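Local coordinates for protein probable arabinosyltransferase B (Mycobacterium tuberculosis H37Rv, PDB 7BVF) that polymerises arabinose into the arabinan of cell-wall arabinogalactan, working in the membrane, and binds the anti-tuberculosis drug ethambutol, at residues A[382-387]-A[607-612]; A[633-637]-A[672-676]; A[638-642]-A[668-672]; A[784-788]-A[854-858]. All blocks are in the same frame, centred on the assembly; numbering follows the deposited sequence.

Interaction 1: residues A[382-387]-A[607-612]; sequences PAYWAA and AALTTV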
# COMPACT_ATOMS: atom_id res chain seq x y z
N PRO A 382 30.60 28.63 9.61
CA PRO A 382 29.79 27.41 9.51
C PRO A 382 28.35 27.65 9.12
O PRO A 382 27.76 26.81 8.43
CB PRO A 382 29.90 26.80 10.91
CG PRO A 382 31.19 27.28 11.41
CD PRO A 382 31.33 28.67 10.89
N ALA A 383 27.76 28.78 9.51
CA ALA A 383 26.37 29.04 9.14
C ALA A 383 26.24 29.29 7.65
O ALA A 383 25.32 28.76 7.01
CB ALA A 383 25.84 30.23 9.94
N TYR A 384 27.15 30.07 7.07
CA TYR A 384 27.10 30.31 5.63
C TYR A 384 27.36 29.03 4.85
O TYR A 384 26.70 28.76 3.84
CB TYR A 384 28.11 31.39 5.25
CG TYR A 384 27.57 32.78 5.45
CD1 TYR A 384 26.98 33.47 4.41
CD2 TYR A 384 27.63 33.39 6.70
CE1 TYR A 384 26.48 34.74 4.60
CE2 TYR A 384 27.13 34.66 6.89
CZ TYR A 384 26.55 35.33 5.84
OH TYR A 384 26.05 36.59 6.03
N TRP A 385 28.31 28.21 5.32
CA TRP A 385 28.57 26.95 4.62
C TRP A 385 27.38 26.01 4.73
O TRP A 385 27.06 25.30 3.77
CB TRP A 385 29.83 26.30 5.17
CG TRP A 385 31.07 26.91 4.60
CD1 TRP A 385 31.91 27.78 5.21
CD2 TRP A 385 31.59 26.69 3.29
NE1 TRP A 385 32.93 28.12 4.36
CE2 TRP A 385 32.76 27.46 3.17
CE3 TRP A 385 31.19 25.92 2.19
CZ2 TRP A 385 33.53 27.48 2.02
CZ3 TRP A 385 31.95 25.94 1.05
CH2 TRP A 385 33.11 26.71 0.97
N ALA A 386 26.70 25.99 5.88
CA ALA A 386 25.52 25.15 6.03
C ALA A 386 24.41 25.59 5.09
O ALA A 386 23.77 24.76 4.43
CB ALA A 386 25.04 25.16 7.47
N ALA A 387 24.16 26.90 5.01
CA ALA A 387 23.14 27.40 4.10
C ALA A 387 23.47 27.04 2.66
O ALA A 387 22.61 26.53 1.92
CB ALA A 387 23.00 28.92 4.25
N ALA A 607 18.89 25.72 8.30
CA ALA A 607 20.14 25.05 8.66
C ALA A 607 21.16 26.04 9.18
O ALA A 607 21.91 25.74 10.12
CB ALA A 607 20.69 24.29 7.46
N ALA A 608 21.20 27.24 8.60
CA ALA A 608 22.14 28.26 9.06
C ALA A 608 21.80 28.75 10.46
O ALA A 608 22.69 29.21 11.19
CB ALA A 608 22.18 29.43 8.09
N LEU A 609 20.53 28.69 10.85
CA LEU A 609 20.13 29.09 12.19
C LEU A 609 20.39 27.98 13.20
O LEU A 609 20.84 28.24 14.32
CB LEU A 609 18.65 29.48 12.19
CG LEU A 609 18.00 29.81 13.54
CD1 LEU A 609 18.41 31.19 14.00
CD2 LEU A 609 16.49 29.69 13.44
N THR A 610 20.10 26.73 12.82
CA THR A 610 20.38 25.62 13.72
C THR A 610 21.88 25.47 13.97
O THR A 610 22.30 25.13 15.08
CB THR A 610 19.80 24.33 13.16
OG1 THR A 610 18.39 24.48 13.00
CG2 THR A 610 20.06 23.18 14.10
N THR A 611 22.70 25.72 12.95
CA THR A 611 24.15 25.62 13.13
C THR A 611 24.66 26.60 14.19
O THR A 611 25.70 26.35 14.79
CB THR A 611 24.85 25.86 11.80
OG1 THR A 611 24.35 24.93 10.83
CG2 THR A 611 26.34 25.65 11.93
N VAL A 612 23.93 27.68 14.43
CA VAL A 612 24.31 28.61 15.49
C VAL A 612 23.65 28.23 16.82
O VAL A 612 24.25 28.41 17.88
CB VAL A 612 23.95 30.05 15.09
CG1 VAL A 612 24.38 31.02 16.17
CG2 VAL A 612 24.60 30.40 13.77
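The methyl of Ala383 packs beside that of Ala608, CB to CB 4.2 Å, and Ala383 O meets Ala608 CB at 3.4 Å; the CA atoms are 4.3 Å apart. Methyl side chains suit a place where the backbones come this close. Ala387 CB reaches Ala608 CB, and Ala383 CB touches Val612 CG2, both at 4.0 Å. Such close packing through small residues is common between membrane helices; 607-612 lies in a predicted transmembrane helix, and the two roughly antiparallel segments, at 147°, approach to 7.9 Å between axes within the helical GT-C part. Thr611 is polar but pays no price, because its m rotamer sends OG1 back to Ala607 O in a 2.7 Å hydrogen bond. Thr611 CG2 faces Pro382 CB at 3.9 Å, while Ala386 CB settles 3.4 Å from Thr611 OG1. Pro382 suits the first turn of helix 381-395, where a backbone NH would have no carbonyl a turn earlier to bond. Trp385 instead packs on helix 278-293, and Thr610 on helix 537-559.

Interaction 2: residues A[633-637]-A[672-676]; sequences FFLLA and FFALF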
# COMPACT_ATOMS: atom_id res chain seq x y z
N PHE A 633 23.36 11.08 12.83
CA PHE A 633 23.78 9.77 12.34
C PHE A 633 22.58 8.87 12.06
O PHE A 633 22.58 8.11 11.08
CB PHE A 633 24.72 9.11 13.34
CG PHE A 633 26.13 9.60 13.25
CD1 PHE A 633 26.69 9.91 12.03
CD2 PHE A 633 26.90 9.74 14.39
CE1 PHE A 633 27.99 10.36 11.94
CE2 PHE A 633 28.19 10.19 14.31
CZ PHE A 633 28.74 10.50 13.09
N PHE A 634 21.56 8.93 12.91
CA PHE A 634 20.34 8.16 12.67
C PHE A 634 19.65 8.61 11.38
O PHE A 634 19.17 7.78 10.60
CB PHE A 634 19.39 8.30 13.86
CG PHE A 634 18.12 7.51 13.72
CD1 PHE A 634 18.07 6.18 14.10
CD2 PHE A 634 16.97 8.11 13.23
CE1 PHE A 634 16.90 5.47 13.98
CE2 PHE A 634 15.81 7.39 13.12
CZ PHE A 634 15.77 6.07 13.49
N LEU A 635 19.59 9.92 11.16
CA LEU A 635 19.00 10.44 9.93
C LEU A 635 19.76 9.96 8.70
O LEU A 635 19.16 9.61 7.69
CB LEU A 635 18.95 11.97 9.99
CG LEU A 635 18.55 12.79 8.77
CD1 LEU A 635 17.69 13.94 9.23
CD2 LEU A 635 19.77 13.31 8.04
N LEU A 636 21.09 9.94 8.78
CA LEU A 636 21.89 9.44 7.66
C LEU A 636 21.63 7.96 7.41
O LEU A 636 21.48 7.53 6.26
CB LEU A 636 23.37 9.67 7.92
CG LEU A 636 23.97 10.99 7.45
CD1 LEU A 636 25.45 11.01 7.75
CD2 LEU A 636 23.73 11.16 5.97
N ALA A 637 21.58 7.16 8.48
CA ALA A 637 21.29 5.74 8.33
C ALA A 637 19.93 5.50 7.72
O ALA A 637 19.74 4.54 6.96
CB ALA A 637 21.38 5.04 9.69
N PHE A 672 26.24 3.43 9.21
CA PHE A 672 25.76 4.63 9.88
C PHE A 672 24.98 4.30 11.14
O PHE A 672 24.99 5.08 12.09
CB PHE A 672 24.92 5.47 8.92
CG PHE A 672 25.73 6.19 7.88
CD1 PHE A 672 26.74 7.06 8.25
CD2 PHE A 672 25.49 5.98 6.53
CE1 PHE A 672 27.49 7.71 7.30
CE2 PHE A 672 26.24 6.64 5.58
CZ PHE A 672 27.24 7.50 5.97
N PHE A 673 24.33 3.13 11.18
CA PHE A 673 23.65 2.73 12.40
C PHE A 673 24.64 2.34 13.49
O PHE A 673 24.40 2.60 14.67
CB PHE A 673 22.70 1.57 12.11
CG PHE A 673 21.59 1.43 13.11
CD1 PHE A 673 20.54 2.33 13.12
CD2 PHE A 673 21.61 0.42 14.04
CE1 PHE A 673 19.53 2.21 14.04
CE2 PHE A 673 20.60 0.29 14.96
CZ PHE A 673 19.56 1.19 14.96
N ALA A 674 25.76 1.73 13.12
CA ALA A 674 26.81 1.47 14.10
C ALA A 674 27.37 2.78 14.65
O ALA A 674 27.59 2.91 15.86
CB ALA A 674 27.92 0.64 13.47
N LEU A 675 27.60 3.76 13.78
CA LEU A 675 28.07 5.06 14.25
C LEU A 675 27.06 5.72 15.17
O LEU A 675 27.42 6.32 16.19
CB LEU A 675 28.38 5.97 13.06
CG LEU A 675 29.58 5.59 12.18
CD1 LEU A 675 29.69 6.53 11.01
CD2 LEU A 675 30.85 5.60 13.00
N PHE A 676 25.77 5.64 14.82
CA PHE A 676 24.73 6.19 15.68
C PHE A 676 24.71 5.50 17.03
O PHE A 676 24.52 6.14 18.06
CB PHE A 676 23.37 6.06 15.00
CG PHE A 676 22.22 5.93 15.97
CD1 PHE A 676 21.74 7.02 16.66
CD2 PHE A 676 21.61 4.70 16.17
CE1 PHE A 676 20.69 6.90 17.54
CE2 PHE A 676 20.56 4.58 17.05
CZ PHE A 676 20.10 5.68 17.74
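The helical segments 633-637 and 672-676 run nearly antiparallel, at 164°, with their axes 8.1 Å apart at closest. Two level pairs set the register: Phe633 and Phe676, with CA atoms 5.0 Å apart, and Ala637 and Phe672, with CA atoms 4.9 Å apart. Ala637 permits the second approach, since its CB rests 3.6 Å from Phe672 CB; in the first, Phe633 CB meets Phe676 CB at 3.7 Å. Position round the helix and rotamer place the rings on two flanks. Phe633 and Phe672, both m, lie on one: Leu675 CB sits 4.2 Å from the centroid of the Phe633 ring in a CH-pi contact, and Leu636 covers a face of Phe672. The t rotamers of Phe634, Phe673 and Phe676 fill the other. There the edge of Phe634 points at the face of Phe676 in a T-shaped pair, centroids 5.4 Å apart and planes at 62°. Flat rings fill these grooves without polar groups that would need partners. The side chain of Phe676 is about 4 Å from a bound cardiolipin, and Phe673 meets an aromatic side chain of the arabinosyltransferase A chain: an aromatic-rich antiparallel pair of predicted transmembrane helices, with lipid and partner subunit nearby.

Interaction 3: residues A[638-642]-A[668-672]; sequences LCWAT and VSTIF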
# COMPACT_ATOMS: atom_id res chain seq x y z
N LEU A 638 18.95 6.35 8.03
CA LEU A 638 17.63 6.21 7.42
C LEU A 638 17.63 6.67 5.97
O LEU A 638 16.88 6.13 5.16
CB LEU A 638 16.61 7.00 8.23
CG LEU A 638 15.12 6.74 7.98
CD1 LEU A 638 14.36 6.94 9.27
CD2 LEU A 638 14.58 7.65 6.91
N CYS A 639 18.44 7.67 5.63
CA CYS A 639 18.47 8.20 4.27
C CYS A 639 19.18 7.25 3.31
O CYS A 639 18.78 7.14 2.15
CB CYS A 639 19.15 9.56 4.27
SG CYS A 639 19.26 10.34 2.66
N TRP A 640 20.23 6.57 3.76
CA TRP A 640 21.02 5.71 2.88
C TRP A 640 20.42 4.33 2.68
O TRP A 640 21.05 3.49 2.04
CB TRP A 640 22.44 5.58 3.41
CG TRP A 640 23.35 6.65 2.93
CD1 TRP A 640 23.44 7.91 3.41
CD2 TRP A 640 24.30 6.55 1.86
NE1 TRP A 640 24.39 8.61 2.71
CE2 TRP A 640 24.93 7.79 1.75
CE3 TRP A 640 24.67 5.52 0.99
CZ2 TRP A 640 25.92 8.05 0.81
CZ3 TRP A 640 25.65 5.78 0.06
CH2 TRP A 640 26.26 7.02 -0.03
N ALA A 641 19.23 4.07 3.22
CA ALA A 641 18.61 2.75 3.15
C ALA A 641 17.66 2.63 1.97
O ALA A 641 16.49 2.27 2.12
CB ALA A 641 17.88 2.45 4.46
N THR A 642 18.15 2.93 0.77
CA THR A 642 17.36 2.87 -0.45
C THR A 642 18.33 2.89 -1.63
O THR A 642 19.55 2.79 -1.45
CB THR A 642 16.36 4.02 -0.52
OG1 THR A 642 15.71 4.01 -1.80
CG2 THR A 642 17.06 5.34 -0.34
N VAL A 668 25.53 0.31 3.77
CA VAL A 668 26.05 1.54 4.35
C VAL A 668 25.15 2.06 5.46
O VAL A 668 25.63 2.71 6.40
CB VAL A 668 26.27 2.59 3.25
CG1 VAL A 668 27.03 3.77 3.80
CG2 VAL A 668 27.02 1.99 2.10
N SER A 669 23.85 1.80 5.38
CA SER A 669 22.96 2.17 6.48
C SER A 669 23.32 1.41 7.75
O SER A 669 23.16 1.94 8.85
CB SER A 669 21.51 1.92 6.10
OG SER A 669 21.12 0.60 6.41
N THR A 670 23.85 0.19 7.62
CA THR A 670 24.32 -0.54 8.79
C THR A 670 25.54 0.14 9.41
O THR A 670 25.67 0.20 10.63
CB THR A 670 24.64 -1.98 8.41
OG1 THR A 670 23.46 -2.62 7.94
CG2 THR A 670 25.17 -2.74 9.61
N ILE A 671 26.42 0.69 8.57
CA ILE A 671 27.59 1.40 9.09
C ILE A 671 27.17 2.68 9.80
O ILE A 671 27.67 3.00 10.89
CB ILE A 671 28.58 1.67 7.95
CG1 ILE A 671 29.06 0.36 7.35
CG2 ILE A 671 29.74 2.50 8.44
CD1 ILE A 671 29.92 0.52 6.12
N PHE A 672 26.24 3.43 9.21
CA PHE A 672 25.76 4.63 9.88
C PHE A 672 24.98 4.30 11.14
O PHE A 672 24.99 5.08 12.09
CB PHE A 672 24.92 5.47 8.92
CG PHE A 672 25.73 6.19 7.88
CD1 PHE A 672 26.74 7.06 8.25
CD2 PHE A 672 25.49 5.98 6.53
CE1 PHE A 672 27.49 7.71 7.30
CE2 PHE A 672 26.24 6.64 5.58
CZ PHE A 672 27.24 7.50 5.97
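This is an apolar contact centred on one tryptophan, made where the chain leaves helix 622-639 and, after a long irregular connection, passes alongside the beginning of helix 668-687. Trp640 and Ala641 already lie beyond the helical part of 638-642, so the contact is loop against helix. The indole takes chi1 near -88° and spreads over two residues one turn apart: Trp640 CE3 lies 4.0 Å from Val668 CB, and Trp640 CD1 lies 3.8 Å from Phe672 CE2. The five-membered ring and the Phe672 ring meet obliquely, centroids 5.0 Å apart and planes at 47°. Between Val668 and Phe672 the backbones come close beside Ser669, which is small: its CA is 5.4 Å from Trp640 CA, and its CB is 4.0 Å from Ala641 CB. A broad indole suits the flank here, while the short side chains of Ala641 and Ser669 fit where the two backbones approach. Pro661, in the connection, packs on both Trp640 and Val668. Beyond, the indole rests on Phe713 and Met714 of helix 706-727, Cys639 faces helix 537-559, and an aromatic side chain of the arabinosyltransferase A chain packs on Ala641.

Interaction 4: residues A[784-788]-A[854-858]; sequences NPVGF and QQSTL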
# COMPACT_ATOMS: atom_id res chain seq x y z
N ASN A 784 19.51 -35.56 -34.19
CA ASN A 784 18.78 -36.01 -33.01
C ASN A 784 18.25 -34.84 -32.20
O ASN A 784 18.77 -34.54 -31.12
CB ASN A 784 19.66 -36.90 -32.14
CG ASN A 784 20.20 -38.10 -32.89
OD1 ASN A 784 21.23 -38.67 -32.54
ND2 ASN A 784 19.49 -38.51 -33.94
N PRO A 785 17.21 -34.15 -32.67
CA PRO A 785 16.71 -32.96 -31.97
C PRO A 785 15.79 -33.27 -30.81
O PRO A 785 15.02 -32.40 -30.40
CB PRO A 785 15.98 -32.20 -33.07
CG PRO A 785 15.50 -33.26 -33.99
CD PRO A 785 16.51 -34.37 -33.95
N VAL A 786 15.85 -34.49 -30.27
CA VAL A 786 14.85 -35.07 -29.37
C VAL A 786 14.34 -34.08 -28.33
O VAL A 786 15.12 -33.40 -27.65
CB VAL A 786 15.41 -36.33 -28.68
CG1 VAL A 786 16.64 -36.00 -27.85
CG2 VAL A 786 14.35 -36.97 -27.81
N GLY A 787 13.01 -33.98 -28.21
CA GLY A 787 12.35 -33.08 -27.30
C GLY A 787 11.67 -31.90 -27.97
O GLY A 787 10.66 -31.42 -27.45
N PHE A 788 12.20 -31.44 -29.09
CA PHE A 788 11.73 -30.23 -29.76
C PHE A 788 10.74 -30.57 -30.87
O PHE A 788 10.83 -31.62 -31.50
CB PHE A 788 12.91 -29.44 -30.33
CG PHE A 788 13.69 -28.68 -29.30
CD1 PHE A 788 14.49 -29.33 -28.39
CD2 PHE A 788 13.63 -27.30 -29.25
CE1 PHE A 788 15.20 -28.63 -27.45
CE2 PHE A 788 14.35 -26.60 -28.31
CZ PHE A 788 15.13 -27.27 -27.41
N GLN A 854 9.58 -34.30 -20.58
CA GLN A 854 10.84 -35.01 -20.70
C GLN A 854 11.98 -34.00 -20.71
O GLN A 854 11.76 -32.79 -20.61
CB GLN A 854 10.86 -35.90 -21.94
CG GLN A 854 10.44 -35.20 -23.21
CD GLN A 854 10.59 -36.07 -24.43
OE1 GLN A 854 11.55 -36.83 -24.55
NE2 GLN A 854 9.63 -35.98 -25.35
N GLN A 855 13.21 -34.50 -20.83
CA GLN A 855 14.41 -33.68 -20.92
C GLN A 855 14.72 -33.47 -22.39
O GLN A 855 15.00 -34.43 -23.11
CB GLN A 855 15.58 -34.35 -20.21
CG GLN A 855 15.59 -34.23 -18.71
CD GLN A 855 16.86 -34.77 -18.10
OE1 GLN A 855 17.44 -35.73 -18.60
NE2 GLN A 855 17.31 -34.15 -17.02
N SER A 856 14.68 -32.22 -22.84
CA SER A 856 14.91 -31.96 -24.25
C SER A 856 16.39 -31.68 -24.52
O SER A 856 17.22 -31.70 -23.61
CB SER A 856 14.04 -30.80 -24.72
OG SER A 856 12.69 -31.02 -24.36
N THR A 857 16.70 -31.43 -25.78
CA THR A 857 18.04 -31.02 -26.20
C THR A 857 17.99 -30.66 -27.68
O THR A 857 17.18 -31.21 -28.44
CB THR A 857 19.09 -32.11 -25.96
OG1 THR A 857 20.40 -31.57 -26.18
CG2 THR A 857 18.89 -33.28 -26.89
N LEU A 858 18.86 -29.74 -28.07
CA LEU A 858 18.94 -29.31 -29.47
C LEU A 858 20.32 -28.72 -29.71
O LEU A 858 20.78 -27.88 -28.93
CB LEU A 858 17.85 -28.30 -29.81
CG LEU A 858 17.86 -27.63 -31.18
CD1 LEU A 858 16.47 -27.59 -31.76
CD2 LEU A 858 18.39 -26.22 -31.05
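Phe788 takes an m rotamer that lays its ring against segment 854-858. Leu858 CB sits over one face, 3.7 Å from the Phe788 ring centroid and 18° off its normal, a CH-pi contact, and Ser856 CB touches Phe788 CE1 at 3.7 Å. The ring is presented by a type II beta turn from Pro785 to Phe788, closed by Phe788 N to Pro785 O at 3.3 Å. Glycine is required at the third position: with phi/psi of 108/-31, a CB on Gly787 would be jammed against the preceding carbonyl and strike Ser856 CB. Its absence lets Ser856 OG come within 3.6 Å of Gly787 CA. Val786, with chi1 near 61° (p), puts CG1 3.7 Å from Thr857 CG2. Thr857 is t, which brings CG2 to Val786; its OG1 makes a weak hydrogen bond with Glu951. Gln854, p at chi1, stays loosely beside the turn. Ser856 shares backbone hydrogen bonding with the calcium ligand Asp952, which places 854-858 beside the metal site; the Ser856 side chain is about 6 Å from the calcium ion. Thr857 N donates to Val786 O at 3.1 Å, but weakly, with a 133° angle. Thr857 O lies 3.2 Å from Pro785 O and 3.1 Å from Val786 O, both acceptor pairs that cannot bond, and meets Phe788 CD1 at 3.3 Å. Cohesion therefore probably depends more on fitted apolar surfaces than on backbone pairing.

In the fold
Interactions 1, 2 and 3 lie in the helical membrane part of the chain, interaction 4 in the C-terminal domain. Interactions 2 and 3 form one continuous interface: their centres are 7 Å apart, both use helices 622-639 and 668-687, they share Phe672, and Ala637 O lies 3.3 Å from Ser669 CB. Interaction 1 precedes them in the chain, its centre 21 Å from that of interaction 2, and its helix 603-613 is followed directly by helix 622-639. Interaction 4 comes last, its centre 49 Å from that of interaction 3 and 71 Å from that of interaction 1. These contacts hold local parts of the two regions, which come together at the ethambutol pocket.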